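PDB 3U2R: regulatory protein MarR from Planctomyces limnophilus, which probably binds DNA as a winged helix-turn-helix transcription factor of the MarR family. Local coordinates for residues L52-R56 and L115-E120; Q41-S45 and L86-G90. All coordinates share one frame. Numbering follows the deposited sequence.

Contact 1 of 2, residues L52-R56 and L115-E120; sequences LRLLR and LLKDLE
Both segments are internal turns of longer helices; 52-56 is helical, phi/psi near -65/-40, with L55 at -71/-27. Their short axes approach to 11.3 Å at a signed crossing angle of -114°, with the R53 and L116 CA atoms nearest, at 7.4 Å. L116 (chi1 m, chi2 t) is the central side chain: it points at the other helix, has the largest covered area of the contact, and sets its CD2 3.8 Å from L52 CB and its CD1 3.6 Å from the carbonyl O of L52. That carbonyl is already satisfied, accepting R56 N at 3.0 Å. L52 CD1 meets L115 CD2 at 4.1 Å. Farther along the helix, the partly exposed R56 (chi1 t, chi2 t, chi3 p) extends so that one guanidinium face lies over L116, NH2 to CB 3.5 Å, while R56 NH2 forms a salt bridge with E120 OE2 at 3.5 Å; its hydrogen bond is weak (139°). R53 finds its acceptors outside the segments: E19 of the second subunit in a salt bridge and, weakly, the Y49 hydroxyl. The contact thus packs helix 46-58, which precedes the helix-turn-helix pair 65-71 and 78-88, against the long helix 110-148, with wing strands 92-97 and 103-108 touching L52 through V92 and L108.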
loop_
_atom_site.group_PDB
_atom_site.type_symbol
_atom_site.label_atom_id
_atom_site.label_comp_id
_atom_site.label_asym_id
_atom_site.label_seq_id
_atom_site.Cartn_x
_atom_site.Cartn_y
_atom_site.Cartn_z
ATOM N N LEU A 52 29.140 -13.826 3.714
ATOM C CA LEU A 52 28.839 -15.238 3.705
ATOM C C LEU A 52 28.103 -15.645 2.428
ATOM O O LEU A 52 28.453 -16.658 1.869
ATOM C CB LEU A 52 28.016 -15.624 4.942
ATOM C CG LEU A 52 28.711 -15.470 6.329
ATOM C CD1 LEU A 52 27.717 -15.654 7.488
ATOM C CD2 LEU A 52 29.837 -16.515 6.539
ATOM N N ARG A 53 27.129 -14.857 1.941
ATOM C CA ARG A 53 26.382 -15.173 0.702
ATOM C C ARG A 53 27.292 -15.186 -0.511
ATOM O O ARG A 53 27.107 -15.981 -1.426
ATOM C CB ARG A 53 25.269 -14.141 0.458
ATOM C CG ARG A 53 23.991 -14.340 1.260
ATOM C CD ARG A 53 22.992 -15.180 0.502
ATOM N NE ARG A 53 22.668 -14.665 -0.838
ATOM C CZ ARG A 53 21.809 -13.684 -1.121
ATOM N NH1 ARG A 53 21.154 -13.061 -0.151
ATOM N NH2 ARG A 53 21.603 -13.318 -2.379
ATOM N N LEU A 54 28.210 -14.236 -0.551
ATOM C CA LEU A 54 29.194 -14.137 -1.639
ATOM C C LEU A 54 30.098 -15.389 -1.595
ATOM O O LEU A 54 30.355 -15.996 -2.634
ATOM C CB LEU A 54 30.010 -12.842 -1.446
ATOM C CG LEU A 54 31.126 -12.509 -2.409
ATOM C CD1 LEU A 54 30.592 -12.293 -3.837
ATOM C CD2 LEU A 54 31.811 -11.238 -1.984
ATOM N N LEU A 55 30.500 -15.838 -0.389
ATOM C CA LEU A 55 31.346 -17.019 -0.340
ATOM C C LEU A 55 30.582 -18.294 -0.697
ATOM O O LEU A 55 31.197 -19.237 -1.194
ATOM C CB LEU A 55 32.087 -17.160 1.008
ATOM C CG LEU A 55 33.036 -16.008 1.311
ATOM C CD1 LEU A 55 33.699 -16.193 2.649
ATOM C CD2 LEU A 55 34.058 -15.838 0.232
ATOM N N ARG A 56 29.282 -18.331 -0.477
ATOM C CA ARG A 56 28.451 -19.477 -0.882
ATOM C C ARG A 56 28.420 -19.625 -2.394
ATOM O O ARG A 56 28.454 -20.751 -2.872
ATOM C CB ARG A 56 27.001 -19.369 -0.345
ATOM C CG ARG A 56 26.125 -20.601 -0.757
ATOM C CD ARG A 56 24.866 -20.835 0.072
ATOM N NE ARG A 56 23.957 -19.679 0.176
ATOM C CZ ARG A 56 22.830 -19.659 0.915
ATOM N NH1 ARG A 56 22.088 -18.558 0.982
ATOM N NH2 ARG A 56 22.451 -20.738 1.604
ATOM N N LEU A 115 24.557 -21.873 8.735
ATOM C CA LEU A 115 24.028 -20.609 9.230
ATOM C C LEU A 115 23.207 -19.913 8.156
ATOM O O LEU A 115 22.115 -19.417 8.430
ATOM C CB LEU A 115 25.144 -19.686 9.756
ATOM C CG LEU A 115 24.698 -18.320 10.206
ATOM C CD1 LEU A 115 23.656 -18.409 11.404
ATOM C CD2 LEU A 115 25.882 -17.526 10.588
ATOM N N LEU A 116 23.691 -19.910 6.933
ATOM C CA LEU A 116 22.934 -19.316 5.818
ATOM C C LEU A 116 21.611 -20.092 5.575
ATOM O O LEU A 116 20.617 -19.455 5.365
ATOM C CB LEU A 116 23.780 -19.293 4.539
ATOM C CG LEU A 116 24.916 -18.327 4.483
ATOM C CD1 LEU A 116 25.628 -18.453 3.171
ATOM C CD2 LEU A 116 24.454 -16.934 4.631
ATOM N N LYS A 117 21.563 -21.423 5.723
ATOM C CA LYS A 117 20.290 -22.164 5.565
ATOM C C LYS A 117 19.314 -21.784 6.692
ATOM O O LYS A 117 18.119 -21.601 6.424
ATOM C CB LYS A 117 20.493 -23.693 5.519
ATOM C CG LYS A 117 21.139 -24.174 4.227
ATOM C CD LYS A 117 21.115 -25.695 4.043
ATOM C CE LYS A 117 22.212 -26.203 3.098
ATOM N NZ LYS A 117 22.092 -27.665 2.794
ATOM N N ASP A 118 19.816 -21.613 7.938
ATOM C CA ASP A 118 18.972 -21.175 9.060
ATOM C C ASP A 118 18.492 -19.746 8.927
ATOM O O ASP A 118 17.516 -19.369 9.578
ATOM C CB ASP A 118 19.721 -21.274 10.383
ATOM C CG ASP A 118 20.045 -22.679 10.809
ATOM O OD1 ASP A 118 19.466 -23.627 10.220
ATOM O OD2 ASP A 118 20.900 -22.838 11.701
ATOM N N LEU A 119 19.179 -18.944 8.153
ATOM C CA LEU A 119 18.811 -17.554 7.952
ATOM C C LEU A 119 17.856 -17.337 6.786
ATOM O O LEU A 119 17.400 -16.222 6.649
ATOM C CB LEU A 119 20.064 -16.701 7.715
ATOM C CG LEU A 119 20.843 -16.386 8.972
ATOM C CD1 LEU A 119 22.233 -15.904 8.638
ATOM C CD2 LEU A 119 20.148 -15.335 9.788
ATOM N N GLU A 120 17.625 -18.316 5.920
ATOM C CA GLU A 120 16.769 -18.124 4.747
ATOM C C GLU A 120 15.386 -17.632 5.105
ATOM O O GLU A 120 14.954 -16.639 4.535
ATOM C CB GLU A 120 16.661 -19.428 3.931
ATOM C CG GLU A 120 17.871 -19.630 3.020
ATOM C CD GLU A 120 17.942 -20.985 2.341
ATOM O OE1 GLU A 120 16.884 -21.641 2.201
ATOM O OE2 GLU A 120 19.059 -21.396 1.954
#

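Contact 2 of 2, residues Q41-S45 and L86-G90; sequences QFELS and LDDRG
In the winged helix-turn-helix fold of the MarR family, this contact joins the turn between helices 18-40 and 46-58 to the C-terminal end of helix 78-88, which corresponds to the DNA-recognition helix of the family. The CA atoms of L44 and L86 are the nearest pair, 8.9 Å apart, so side chains must bridge the gap. Along the turn, F42 (phi/psi -105/11) offers its carbonyl O to R89 NH2 at 2.8 Å, while its ring leads away to pack on L115 and L119 of helix 110-148. E43 takes up a left-handed conformation (56/47) as the C' residue of a Schellman motif ending helix 18-40, with L44 N bonded to F39 O and E43 N to S40 O; its own carbonyl O receives R89 NH1 at 3.0 Å. The chain then becomes extended at L44 (-129/164), whose m,t rotamer brings its end nearer the recognition helix. S45, also extended, is the N-cap of helix 46-58. Across from the turn, in the second segment, L86 is helical (m,t), and R89 (chi1 m, chi2 -107°, chi3 m) crosses the gap with both carbonyls at the edge of its guanidinium. G90, at phi/psi 71/20, ends helix 78-88 in a second Schellman motif, its N bonded to D87 O at 2.9 Å. Beside the arginine's hydrogen bonds, the apolar contact is L44 CD2 to L86 CD2, at 3.9 Å.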
loop_
_atom_site.group_PDB
_atom_site.type_symbol
_atom_site.label_atom_id
_atom_site.label_comp_id
_atom_site.label_asym_id
_atom_site.label_seq_id
_atom_site.Cartn_x
_atom_site.Cartn_y
_atom_site.Cartn_z
ATOM N N GLN A 41 20.342 -10.766 16.110
ATOM C CA GLN A 41 19.962 -12.012 16.791
ATOM C C GLN A 41 20.897 -13.146 16.499
ATOM O O GLN A 41 20.949 -14.073 17.292
ATOM C CB GLN A 41 18.546 -12.443 16.430
ATOM C CG GLN A 41 17.504 -11.489 17.009
ATOM C CD GLN A 41 16.126 -11.773 16.452
ATOM O OE1 GLN A 41 15.435 -10.871 15.956
ATOM N NE2 GLN A 41 15.669 -13.021 16.551
ATOM N N PHE A 42 21.610 -13.100 15.371
ATOM C CA PHE A 42 22.592 -14.106 15.025
ATOM C C PHE A 42 24.035 -13.588 15.234
ATOM O O PHE A 42 25.003 -14.270 14.866
ATOM C CB PHE A 42 22.381 -14.551 13.595
ATOM C CG PHE A 42 21.045 -15.236 13.384
ATOM C CD1 PHE A 42 19.890 -14.493 13.183
ATOM C CD2 PHE A 42 20.919 -16.614 13.529
ATOM C CE1 PHE A 42 18.676 -15.116 12.986
ATOM C CE2 PHE A 42 19.701 -17.242 13.316
ATOM C CZ PHE A 42 18.587 -16.496 13.054
ATOM N N GLU A 43 24.161 -12.417 15.892
ATOM C CA GLU A 43 25.380 -11.708 16.135
ATOM C C GLU A 43 26.119 -11.428 14.813
ATOM O O GLU A 43 27.323 -11.599 14.693
ATOM C CB GLU A 43 26.236 -12.445 17.164
ATOM C CG GLU A 43 25.593 -12.480 18.551
ATOM C CD GLU A 43 26.423 -11.885 19.675
ATOM O OE1 GLU A 43 25.864 -11.083 20.460
ATOM O OE2 GLU A 43 27.627 -12.217 19.775
ATOM N N LEU A 44 25.366 -10.949 13.829
ATOM C CA LEU A 44 25.891 -10.568 12.525
ATOM C C LEU A 44 25.451 -9.201 12.149
ATOM O O LEU A 44 24.488 -8.697 12.686
ATOM C CB LEU A 44 25.379 -11.499 11.410
ATOM C CG LEU A 44 25.770 -12.938 11.418
ATOM C CD1 LEU A 44 24.953 -13.700 10.353
ATOM C CD2 LEU A 44 27.255 -13.099 11.180
ATOM N N SER A 45 26.122 -8.649 11.155
ATOM C CA SER A 45 25.783 -7.439 10.428
ATOM C C SER A 45 25.391 -7.884 9.054
ATOM O O SER A 45 25.712 -9.011 8.630
ATOM C CB SER A 45 26.976 -6.497 10.347
ATOM O OG SER A 45 28.119 -7.209 9.878
ATOM N N LEU A 86 34.016 -13.707 11.737
ATOM C CA LEU A 86 33.492 -14.910 11.062
ATOM C C LEU A 86 34.441 -16.111 11.210
ATOM O O LEU A 86 33.969 -17.221 11.414
ATOM C CB LEU A 86 33.219 -14.667 9.572
ATOM C CG LEU A 86 32.201 -13.591 9.258
ATOM C CD1 LEU A 86 32.044 -13.493 7.763
ATOM C CD2 LEU A 86 30.871 -13.889 10.004
ATOM N N ASP A 87 35.733 -15.898 11.110
ATOM C CA ASP A 87 36.782 -16.958 11.363
ATOM C C ASP A 87 36.744 -17.427 12.800
ATOM O O ASP A 87 36.768 -18.639 13.040
ATOM C CB ASP A 87 38.172 -16.413 11.084
ATOM C CG ASP A 87 39.206 -17.481 10.742
ATOM O OD1 ASP A 87 39.170 -18.549 11.341
ATOM O OD2 ASP A 87 40.062 -17.226 9.881
ATOM N N ASP A 88 36.592 -16.505 13.777
ATOM C CA ASP A 88 36.579 -16.954 15.171
ATOM C C ASP A 88 35.380 -17.812 15.454
ATOM O O ASP A 88 35.464 -18.702 16.273
ATOM C CB ASP A 88 36.605 -15.760 16.141
ATOM C CG ASP A 88 37.898 -14.975 16.085
ATOM O OD1 ASP A 88 38.957 -15.579 15.728
ATOM O OD2 ASP A 88 37.863 -13.762 16.378
ATOM N N ARG A 89 34.251 -17.531 14.777
ATOM C CA ARG A 89 33.033 -18.309 14.922
ATOM C C ARG A 89 33.070 -19.649 14.118
ATOM O O ARG A 89 32.088 -20.394 14.152
ATOM C CB ARG A 89 31.826 -17.500 14.444
ATOM C CG ARG A 89 31.627 -16.117 15.096
ATOM C CD ARG A 89 30.486 -16.037 16.079
ATOM N NE ARG A 89 29.170 -16.432 15.551
ATOM C CZ ARG A 89 28.236 -15.629 15.044
ATOM N NH1 ARG A 89 28.465 -14.320 14.910
ATOM N NH2 ARG A 89 27.066 -16.125 14.660
ATOM N N GLY A 90 34.158 -19.953 13.408
ATOM C CA GLY A 90 34.256 -21.184 12.616
ATOM C C GLY A 90 33.349 -21.117 11.390
ATOM O O GLY A 90 32.955 -22.130 10.850
#

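In the fold
From the N terminus, helix 18-40 leads into 41-45, then helix 46-58 carries 52-56, helix 78-88 ends in 86-90, and the wing strands 92-97 and 103-108 precede 115-120 on helix 110-148. Contact 2 closes the loop from 45 to 86 and contact 1 that from 56 to 115; because the segments alternate, the closures cross rather than nest. Their centres lie 12 Å apart and they touch directly: L119 CD2 is 3.5 Å from F42 CD1, and L52 CD2 is 3.9 Å from L86 CD1. Contact 2 ties the turn after helix 18-40 to the end of the recognition helix 78-88, and contact 1 ties helix 46-58 to helix 110-148.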